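Local coordinates for 433aa long hypothetical phosphoribosylglycinamide formyl transferase (Pyrococcus horikoshii, PDB 2DWC), which belongs to the ATP-grasp superfamily, joining a Rossmann-like preATP-grasp domain, an ATP-grasp domain and a PurT-type C-terminal domain, and binds ADP, at residues V3-L7 with F219-I225; K82-P88 with Y106-P110; A215-F219 with A320-I326; V226-P230 with A263-D268. The contacts are given in a common frame with arbitrary orientation. Residue numbers count along the deposited sequence, not the author numbering.

Interaction 1 of 4, residues V3-L7 with F219-I225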
# COMPACT_ATOMS: atom_id res chain seq x y z
N VAL B 3 -7.61 27.60 7.86
CA VAL B 3 -7.62 26.62 6.75
C VAL B 3 -8.31 27.22 5.52
O VAL B 3 -9.46 27.68 5.60
CB VAL B 3 -8.39 25.36 7.19
CG1 VAL B 3 -8.65 24.43 6.01
CG2 VAL B 3 -7.66 24.64 8.32
N MET B 4 -7.63 27.20 4.37
CA MET B 4 -8.18 27.81 3.17
C MET B 4 -8.97 26.89 2.28
O MET B 4 -9.58 27.39 1.33
CB MET B 4 -7.07 28.49 2.34
CG MET B 4 -6.07 27.48 1.73
SD MET B 4 -4.89 28.50 0.74
CE MET B 4 -3.99 29.24 2.10
N ILE B 5 -8.97 25.56 2.53
CA ILE B 5 -9.78 24.68 1.70
C ILE B 5 -11.06 24.31 2.50
O ILE B 5 -11.26 24.81 3.59
CB ILE B 5 -9.05 23.38 1.33
CG1 ILE B 5 -8.67 22.58 2.58
CG2 ILE B 5 -7.75 23.71 0.55
CD1 ILE B 5 -8.35 21.05 2.25
N LYS B 6 -11.92 23.49 1.92
CA LYS B 6 -13.13 23.08 2.61
C LYS B 6 -13.34 21.59 2.47
O LYS B 6 -12.58 20.88 1.80
CB LYS B 6 -14.33 23.81 2.03
CG LYS B 6 -14.49 23.55 0.54
CD LYS B 6 -15.48 24.55 -0.06
CE LYS B 6 -15.48 24.48 -1.57
NZ LYS B 6 -15.92 23.12 -2.01
N LEU B 7 -14.38 21.10 3.13
CA LEU B 7 -14.73 19.67 3.07
C LEU B 7 -14.92 19.29 1.60
O LEU B 7 -15.62 19.99 0.81
CB LEU B 7 -16.03 19.44 3.89
CG LEU B 7 -16.66 18.03 3.82
CD1 LEU B 7 -15.86 17.03 4.60
CD2 LEU B 7 -18.07 18.10 4.41
N PHE B 219 -11.65 17.49 8.48
CA PHE B 219 -13.07 17.85 8.45
C PHE B 219 -13.92 16.65 8.82
O PHE B 219 -13.61 15.50 8.48
CB PHE B 219 -13.51 18.27 7.05
CG PHE B 219 -13.02 19.64 6.64
CD1 PHE B 219 -13.40 20.78 7.36
CD2 PHE B 219 -12.11 19.78 5.58
CE1 PHE B 219 -12.88 22.04 7.03
CE2 PHE B 219 -11.59 21.04 5.25
CZ PHE B 219 -11.98 22.18 5.99
N ASP B 220 -15.00 16.93 9.54
CA ASP B 220 -15.97 15.88 9.86
C ASP B 220 -17.03 15.98 8.79
O ASP B 220 -17.01 16.87 7.91
CB ASP B 220 -16.57 16.04 11.28
CG ASP B 220 -17.37 17.35 11.47
OD1 ASP B 220 -17.81 18.00 10.50
OD2 ASP B 220 -17.59 17.71 12.66
N GLU B 221 -18.01 15.07 8.84
CA GLU B 221 -19.04 15.06 7.83
C GLU B 221 -19.86 16.33 7.73
O GLU B 221 -20.44 16.62 6.69
CB GLU B 221 -19.95 13.84 8.06
CG GLU B 221 -20.54 13.28 6.81
CD GLU B 221 -21.32 11.98 7.06
OE1 GLU B 221 -21.18 11.38 8.14
OE2 GLU B 221 -22.08 11.58 6.15
N ASN B 222 -19.90 17.10 8.82
CA ASN B 222 -20.65 18.36 8.83
C ASN B 222 -19.85 19.54 8.29
O ASN B 222 -20.37 20.64 8.21
CB ASN B 222 -21.12 18.72 10.24
CG ASN B 222 -21.96 17.63 10.85
OD1 ASN B 222 -22.88 17.11 10.20
ND2 ASN B 222 -21.65 17.28 12.10
N GLY B 223 -18.60 19.32 7.95
CA GLY B 223 -17.84 20.44 7.42
C GLY B 223 -17.04 21.19 8.45
O GLY B 223 -16.44 22.19 8.12
N GLU B 224 -17.05 20.75 9.71
CA GLU B 224 -16.24 21.42 10.73
C GLU B 224 -14.97 20.64 10.99
O GLU B 224 -14.91 19.46 10.71
CB GLU B 224 -17.01 21.54 12.03
CG GLU B 224 -18.25 22.34 11.80
CD GLU B 224 -19.11 22.44 13.03
OE1 GLU B 224 -19.03 21.52 13.89
OE2 GLU B 224 -19.86 23.43 13.10
N ILE B 225 -13.98 21.30 11.55
CA ILE B 225 -12.75 20.60 11.83
C ILE B 225 -12.77 19.87 13.17
O ILE B 225 -13.22 20.43 14.19
CB ILE B 225 -11.58 21.58 11.79
CG1 ILE B 225 -11.53 22.20 10.39
CG2 ILE B 225 -10.26 20.86 12.17
CD1 ILE B 225 -10.51 23.32 10.31
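This is an apolar surface contact in which the irregular N-terminal arm, residues 3-7, lies across the turn linking strands 209-219 and 225-238 of the ATP-grasp domain. The turn, Asp220 to Gly223, is type I and closes the hairpin of these strands with a G1 bulge at Gly223: Gly223 N bonds to Asp220 O (2.9 Å) and Asp220 N to Glu224 O (2.8 Å). Gly223 has phi near 94°, where a CB would be jammed against the preceding carbonyl, so glycine fits the bulge position. Asp220 reinforces the turn from within, its OD1 accepting a hydrogen bond from Glu224 N at 3.0 Å. Phe219 provides a broad platform for the arm. Leu7 N sits over one face of its ring, 3.5 Å from Phe219 CE2, while Ile5 O approaches the ring edge, 3.6 Å from Phe219 CZ. Leu7 packs against the turn with its branched end: CD1 lies 3.6 Å from Phe219 CB, and CD2 3.6 Å from Glu221 O. At the start of the arm, Val3 CG2 meets Ile225 CD1 at 3.7 Å and Val3 CG1 meets Phe219 CZ at 4.0 Å. Leu273 adds cover beside Val3, Ile5 and Phe219, and Val363 of the second subunit packs on Leu7 and Glu221. No hydrogen bond crosses between the segments, so the arm is held here by shape and the burial of aliphatic and aromatic carbon.

Interaction 2 of 4, residues K82-P88 with Y106-P110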
# COMPACT_ATOMS: atom_id res chain seq x y z
N LYS B 82 0.67 24.52 -9.42
CA LYS B 82 -0.57 25.00 -8.77
C LYS B 82 -1.27 23.84 -8.09
O LYS B 82 -2.41 23.49 -8.41
CB LYS B 82 -1.46 25.66 -9.82
CG LYS B 82 -0.72 26.80 -10.50
CD LYS B 82 -1.65 27.71 -11.30
CE LYS B 82 -0.94 29.01 -11.65
NZ LYS B 82 0.04 28.76 -12.72
N PRO B 83 -0.58 23.25 -7.10
CA PRO B 83 -1.11 22.11 -6.36
C PRO B 83 -2.27 22.43 -5.40
O PRO B 83 -2.40 23.58 -4.98
CB PRO B 83 0.11 21.62 -5.61
CG PRO B 83 0.82 22.82 -5.27
CD PRO B 83 0.69 23.72 -6.52
N ASP B 84 -3.08 21.39 -5.08
CA ASP B 84 -4.17 21.54 -4.08
C ASP B 84 -3.62 21.52 -2.66
O ASP B 84 -4.30 21.97 -1.72
CB ASP B 84 -5.18 20.40 -4.27
CG ASP B 84 -5.90 20.52 -5.60
OD1 ASP B 84 -5.50 19.86 -6.58
OD2 ASP B 84 -6.82 21.38 -5.72
N ALA B 85 -2.44 20.92 -2.47
CA ALA B 85 -1.79 20.91 -1.17
C ALA B 85 -0.30 20.85 -1.35
O ALA B 85 0.17 20.09 -2.21
CB ALA B 85 -2.25 19.69 -0.33
N ILE B 86 0.41 21.66 -0.56
CA ILE B 86 1.90 21.70 -0.53
C ILE B 86 2.22 21.03 0.81
O ILE B 86 1.85 21.52 1.87
CB ILE B 86 2.36 23.15 -0.54
CG1 ILE B 86 1.93 23.75 -1.86
CG2 ILE B 86 3.91 23.21 -0.33
CD1 ILE B 86 2.30 25.25 -1.97
N ILE B 87 2.88 19.88 0.72
CA ILE B 87 3.17 19.01 1.86
C ILE B 87 4.64 18.93 2.20
O ILE B 87 5.40 18.18 1.57
CB ILE B 87 2.63 17.59 1.52
CG1 ILE B 87 1.15 17.66 1.12
CG2 ILE B 87 2.81 16.66 2.72
CD1 ILE B 87 0.47 16.31 0.73
N PRO B 88 5.08 19.74 3.16
CA PRO B 88 6.49 19.73 3.57
C PRO B 88 6.75 18.44 4.32
O PRO B 88 6.01 18.11 5.24
CB PRO B 88 6.62 20.95 4.50
CG PRO B 88 5.35 21.71 4.40
CD PRO B 88 4.28 20.72 3.93
N TYR B 106 -2.18 29.33 -1.84
CA TYR B 106 -1.90 27.90 -2.02
C TYR B 106 -1.90 27.31 -0.63
O TYR B 106 -1.28 27.88 0.29
CB TYR B 106 -0.51 27.67 -2.64
CG TYR B 106 -0.48 28.14 -4.07
CD1 TYR B 106 0.04 29.38 -4.39
CD2 TYR B 106 -1.05 27.37 -5.08
CE1 TYR B 106 0.00 29.87 -5.68
CE2 TYR B 106 -1.08 27.85 -6.41
CZ TYR B 106 -0.56 29.10 -6.68
OH TYR B 106 -0.59 29.58 -7.96
N PHE B 107 -2.46 26.10 -0.51
CA PHE B 107 -2.63 25.47 0.78
C PHE B 107 -1.37 24.74 1.28
O PHE B 107 -1.01 23.67 0.79
CB PHE B 107 -3.84 24.51 0.72
CG PHE B 107 -4.13 23.81 2.02
CD1 PHE B 107 -4.11 24.54 3.23
CD2 PHE B 107 -4.41 22.45 2.05
CE1 PHE B 107 -4.37 23.91 4.46
CE2 PHE B 107 -4.69 21.80 3.30
CZ PHE B 107 -4.66 22.56 4.50
N VAL B 108 -0.70 25.36 2.25
CA VAL B 108 0.49 24.80 2.90
C VAL B 108 0.03 24.05 4.15
O VAL B 108 -0.73 24.59 4.99
CB VAL B 108 1.44 25.93 3.27
CG1 VAL B 108 2.66 25.40 4.02
CG2 VAL B 108 1.88 26.65 1.98
N VAL B 109 0.50 22.81 4.28
CA VAL B 109 0.09 21.90 5.36
C VAL B 109 1.03 21.87 6.55
O VAL B 109 2.25 21.79 6.38
CB VAL B 109 0.06 20.45 4.80
CG1 VAL B 109 -0.09 19.41 5.93
CG2 VAL B 109 -1.07 20.35 3.76
N PRO B 110 0.49 21.98 7.78
CA PRO B 110 -0.93 22.14 8.18
C PRO B 110 -1.28 23.62 7.97
O PRO B 110 -2.44 23.97 7.70
CB PRO B 110 -0.93 21.68 9.64
CG PRO B 110 0.43 22.09 10.12
CD PRO B 110 1.35 21.73 8.95
O HOH W 1 -3.66 25.15 -3.01
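Tyr106 lays its ring along Lys82 and Pro83: Tyr106 CE2 is 3.7 Å from Lys82 CA, Tyr106 CD2 is 4.3 Å from Pro83 CD, and the phenol OH reaches to 3.8 Å from Lys82 CE. The contact lies at an edge of the parallel, Rossmann-like sheet of the preATP-grasp domain. Strand 85-88 is an outermost member, hydrogen-bonded on one flank to strand 21-25; on the other runs segment 106-110, which returns after helix 95-103 much as in a beta-alpha-beta connection, although 106-110 is not a regular strand. A single parallel bridge joins them. Ile86 N donates to Phe107 O (2.8 Å), and Ile86 O accepts from Val109 N (3.0 Å), so one residue bonds to both neighbours of Val108. Beta-branched and small residues suit this buried seam. Ile86 CD1 packs on Tyr106 CB at 3.8 Å and on Val108 CG2 at 4.2 Å, whereas Ala85, short enough to leave room, places CB 4.2 Å from Phe107 CD2 and 4.3 Å from Val109 CG2. Beyond the pair, Ile87 and Val109 both rest on His317 and Val321 of helix 313-322. Lys82, the first residue beyond helix 71-81, has positive phi, and its NZ hydrogen-bonds back to Glu79 O. Where the backbones diverge, a water spans the gap, donating to Pro83 O at 2.8 Å and accepting from Phe107 N at 2.9 Å.

Interaction 3 of 4, residues A215-F219 with A320-I326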
# COMPACT_ATOMS: atom_id res chain seq x y z
N ALA B 215 -2.01 12.66 16.38
CA ALA B 215 -3.30 13.38 16.28
C ALA B 215 -3.51 13.93 14.86
O ALA B 215 -2.59 14.49 14.25
CB ALA B 215 -3.31 14.54 17.28
N VAL B 216 -4.69 13.74 14.31
CA VAL B 216 -4.96 14.28 12.97
C VAL B 216 -6.15 15.22 12.97
O VAL B 216 -7.24 14.87 13.45
CB VAL B 216 -5.16 13.11 11.91
CG1 VAL B 216 -6.30 12.15 12.31
CG2 VAL B 216 -5.47 13.69 10.52
N ARG B 217 -5.93 16.44 12.45
CA ARG B 217 -6.97 17.46 12.32
C ARG B 217 -7.57 17.30 10.93
O ARG B 217 -6.86 17.30 9.95
CB ARG B 217 -6.37 18.86 12.47
CG ARG B 217 -6.10 19.21 13.97
CD ARG B 217 -5.38 20.54 14.17
NE ARG B 217 -6.13 21.60 13.50
CZ ARG B 217 -7.11 22.30 14.06
NH1 ARG B 217 -7.47 22.06 15.32
NH2 ARG B 217 -7.71 23.24 13.37
N HIS B 218 -8.89 17.22 10.84
CA HIS B 218 -9.51 16.99 9.52
C HIS B 218 -10.97 17.41 9.62
O HIS B 218 -11.47 17.67 10.72
CB HIS B 218 -9.43 15.48 9.19
CG HIS B 218 -10.17 14.62 10.19
ND1 HIS B 218 -11.48 14.22 10.01
CD2 HIS B 218 -9.77 14.08 11.37
CE1 HIS B 218 -11.85 13.45 11.03
NE2 HIS B 218 -10.83 13.35 11.86
N PHE B 219 -11.65 17.49 8.48
CA PHE B 219 -13.07 17.85 8.45
C PHE B 219 -13.92 16.65 8.82
O PHE B 219 -13.61 15.50 8.48
CB PHE B 219 -13.51 18.27 7.05
CG PHE B 219 -13.02 19.64 6.64
CD1 PHE B 219 -13.40 20.78 7.36
CD2 PHE B 219 -12.11 19.78 5.58
CE1 PHE B 219 -12.88 22.04 7.03
CE2 PHE B 219 -11.59 21.04 5.25
CZ PHE B 219 -11.98 22.18 5.99
N ALA B 320 -6.73 14.02 5.24
CA ALA B 320 -7.00 15.26 5.97
C ALA B 320 -6.70 16.47 5.09
O ALA B 320 -7.51 17.38 5.03
CB ALA B 320 -6.13 15.34 7.26
N VAL B 321 -5.53 16.49 4.42
CA VAL B 321 -5.17 17.70 3.65
C VAL B 321 -5.84 17.90 2.31
O VAL B 321 -5.75 19.01 1.73
CB VAL B 321 -3.61 17.86 3.54
CG1 VAL B 321 -2.98 17.71 4.91
CG2 VAL B 321 -3.01 16.81 2.57
N LEU B 322 -6.54 16.88 1.82
CA LEU B 322 -7.34 16.99 0.61
C LEU B 322 -8.77 17.45 1.03
O LEU B 322 -9.59 17.75 0.17
CB LEU B 322 -7.46 15.62 -0.11
CG LEU B 322 -6.17 15.24 -0.85
CD1 LEU B 322 -6.35 13.84 -1.47
CD2 LEU B 322 -5.87 16.32 -1.90
N GLY B 323 -9.00 17.51 2.35
CA GLY B 323 -10.32 17.91 2.89
C GLY B 323 -11.30 16.74 2.96
O GLY B 323 -12.50 16.94 3.13
N LEU B 324 -10.81 15.50 2.88
CA LEU B 324 -11.70 14.33 2.93
C LEU B 324 -11.94 13.96 4.40
O LEU B 324 -11.16 14.29 5.31
CB LEU B 324 -11.05 13.14 2.20
CG LEU B 324 -10.88 13.42 0.70
CD1 LEU B 324 -9.94 12.34 0.07
CD2 LEU B 324 -12.21 13.41 -0.02
N PRO B 325 -13.02 13.21 4.65
CA PRO B 325 -13.32 12.79 6.02
C PRO B 325 -12.47 11.58 6.44
O PRO B 325 -11.85 10.88 5.60
CB PRO B 325 -14.82 12.44 5.96
CG PRO B 325 -15.02 12.01 4.56
CD PRO B 325 -14.14 12.93 3.74
N ILE B 326 -12.44 11.35 7.74
CA ILE B 326 -11.74 10.19 8.30
C ILE B 326 -12.68 9.63 9.39
O ILE B 326 -13.01 10.34 10.37
CB ILE B 326 -10.43 10.60 9.00
CG1 ILE B 326 -9.43 11.14 7.94
CG2 ILE B 326 -9.89 9.38 9.79
CD1 ILE B 326 -8.15 11.83 8.56
O HOH W 2 -10.16 16.78 5.99
O HOH W 3 -14.37 12.83 9.14
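Strand 209-219 of the ATP-grasp domain passes over the C-terminal end of helix 313-322, which closes in a Schellman motif at Gly323. Val216 comes first, its CG2 touching both Ala320 CB (3.7 Å) and Ile326 CD1 (3.8 Å). At Arg217 the side chain points away, sending NE to Gly272 O, while its carbonyl O comes within 3.4 Å of Ala320 CB; so close an approach suits a residue as small as alanine. His218 turns back toward the helix end. Ile326 CB lies over its ring in a CH-pi contact, 3.9 Å from the ring centroid, and both ring nitrogens are used: ND1 donates to Phe219 O at 2.9 Å, and NE2 pairs with Thr228 OG1. Phe219 finishes the strand with its ring edge against Gly323, CD2 to CA 3.7 Å. Gly323 has the positive phi of the motif, a conformation that glycine adopts readily. Leu324 and Pro325 also pack on Leu362 and Ser367 of the second subunit. Two waters join the backbones: one accepts from Phe219 N (3.0 Å) and donates to Ala320 O (2.9 Å) and Leu324 O (2.8 Å); the other accepts from Ile326 N (2.8 Å) and donates to Phe219 O (2.9 Å).

Interaction 4 of 4, residues V226-P230 with A263-D268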
# COMPACT_ATOMS: atom_id res chain seq x y z
N VAL B 226 -12.37 18.60 13.15
CA VAL B 226 -12.26 17.81 14.39
C VAL B 226 -10.86 17.21 14.49
O VAL B 226 -10.08 17.26 13.52
CB VAL B 226 -13.31 16.66 14.44
CG1 VAL B 226 -14.69 17.23 14.44
CG2 VAL B 226 -13.16 15.74 13.24
N THR B 227 -10.52 16.64 15.65
CA THR B 227 -9.21 16.04 15.81
C THR B 227 -9.43 14.59 16.26
O THR B 227 -10.20 14.33 17.20
CB THR B 227 -8.40 16.81 16.89
OG1 THR B 227 -8.44 18.21 16.58
CG2 THR B 227 -6.94 16.30 16.94
N THR B 228 -8.74 13.65 15.61
CA THR B 228 -8.91 12.23 15.88
C THR B 228 -7.61 11.65 16.36
O THR B 228 -6.52 12.02 15.90
CB THR B 228 -9.44 11.52 14.60
OG1 THR B 228 -10.68 12.10 14.30
CG2 THR B 228 -9.61 10.01 14.78
N PHE B 229 -7.72 10.74 17.33
CA PHE B 229 -6.56 10.20 17.99
C PHE B 229 -6.27 8.73 17.88
O PHE B 229 -7.03 7.89 18.44
CB PHE B 229 -6.64 10.52 19.49
CG PHE B 229 -6.67 12.00 19.78
CD1 PHE B 229 -7.88 12.71 19.76
CD2 PHE B 229 -5.49 12.68 19.99
CE1 PHE B 229 -7.89 14.09 19.95
CE2 PHE B 229 -5.48 14.07 20.17
CZ PHE B 229 -6.69 14.77 20.15
N PRO B 230 -5.18 8.36 17.17
CA PRO B 230 -4.81 6.95 17.05
C PRO B 230 -4.24 6.51 18.42
O PRO B 230 -3.94 7.36 19.29
CB PRO B 230 -3.66 6.94 16.02
CG PRO B 230 -3.94 8.16 15.17
CD PRO B 230 -4.44 9.21 16.21
N ALA B 263 -2.07 16.23 23.67
CA ALA B 263 -1.99 16.37 22.19
C ALA B 263 -3.08 17.32 21.69
O ALA B 263 -2.83 18.19 20.85
CB ALA B 263 -2.15 14.93 21.50
N LYS B 264 -4.31 17.19 22.20
CA LYS B 264 -5.39 18.07 21.74
C LYS B 264 -5.11 19.55 22.00
O LYS B 264 -5.38 20.40 21.13
CB LYS B 264 -6.71 17.66 22.41
CG LYS B 264 -7.94 18.53 22.05
CD LYS B 264 -8.38 18.34 20.62
CE LYS B 264 -9.86 18.74 20.42
NZ LYS B 264 -10.13 20.18 20.71
N ARG B 265 -4.57 19.85 23.17
CA ARG B 265 -4.26 21.24 23.52
C ARG B 265 -3.20 21.79 22.57
O ARG B 265 -3.27 22.94 22.15
CB ARG B 265 -3.76 21.33 24.96
CG ARG B 265 -4.89 21.38 26.01
CD ARG B 265 -4.27 21.47 27.40
NE ARG B 265 -5.24 21.80 28.43
CZ ARG B 265 -5.92 22.94 28.49
NH1 ARG B 265 -5.75 23.87 27.54
NH2 ARG B 265 -6.74 23.15 29.50
N ILE B 266 -2.25 20.94 22.19
CA ILE B 266 -1.18 21.38 21.29
C ILE B 266 -1.70 21.56 19.86
O ILE B 266 -1.44 22.58 19.23
CB ILE B 266 -0.02 20.39 21.29
CG1 ILE B 266 0.73 20.52 22.63
CG2 ILE B 266 0.94 20.69 20.10
CD1 ILE B 266 1.66 19.33 22.94
N THR B 267 -2.41 20.56 19.34
CA THR B 267 -2.88 20.71 17.97
C THR B 267 -3.95 21.79 17.82
O THR B 267 -4.04 22.42 16.77
CB THR B 267 -3.35 19.35 17.37
OG1 THR B 267 -4.45 18.84 18.12
CG2 THR B 267 -2.18 18.34 17.42
N ASP B 268 -4.77 22.03 18.85
CA ASP B 268 -5.76 23.12 18.76
C ASP B 268 -5.00 24.45 18.58
O ASP B 268 -5.48 25.37 17.90
CB ASP B 268 -6.58 23.21 20.06
CG ASP B 268 -7.70 22.18 20.14
OD1 ASP B 268 -8.28 22.06 21.24
OD2 ASP B 268 -8.00 21.49 19.12
O HOH W 4 -6.73 20.17 17.22
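Apolar packing comes mainly from Phe229, whose side chain reaches from the strand to the helix. Ala263 CB meets the edge of its ring, 3.7 Å from Phe229 CE2, the small alanine letting the ring tip come close, and Lys264 CB lies 3.7 Å from Phe229 CZ. Two residues back, Thr227 adds van der Waals contacts, CB 4.0 Å from Lys264 CD and CG2 3.7 Å from the Thr267 OG1 hydroxyl. Helix 253-270 covers a face of the large mixed sheet in the ATP-grasp domain, the axes of the two short segments approaching to 10.0 Å with an angle of 140° between their directions. Farther on, strand 225-238 carries Gln237, which lines the ADP pocket. Polar contact between the segments runs through a water, which sits 2.7 Å from Thr227 OG1 and 2.8 Å from Thr267 OG1 and donates to Asp268 OD2 at 2.6 Å. Thr227 offers both a methyl for packing and a hydroxyl for the water, while Thr267 contributes its hydroxyl. The salt bridge lies within the helix, Lys264 NZ to Asp268 OD1 at 2.7 Å; Asp268 OD2 also has a long, weak ion pair with Arg217 NH1 on strand 209-219.

From the N terminus, the arm 3-7 opens the longest of these loops, which interaction 1 closes at the hairpin turn 219-225. Interaction 2 is nested within it, adding a short bridge to the edge strand of the preATP-grasp sheet, and touches the arm where Met4 and Ile5 meet Tyr106 and Phe107. Interaction 3 crosses interaction 1: it begins on strand 209-219, shares Phe219, and closes only at 320-326, so the helix end contacts both the arm and, through Val321, Phe107 and Val109. Interaction 4 is nested inside interaction 3 and follows interaction 1 in series, covering the neighbouring hairpin strand with helix 253-270. His218 and Thr228 connect interactions 3 and 4.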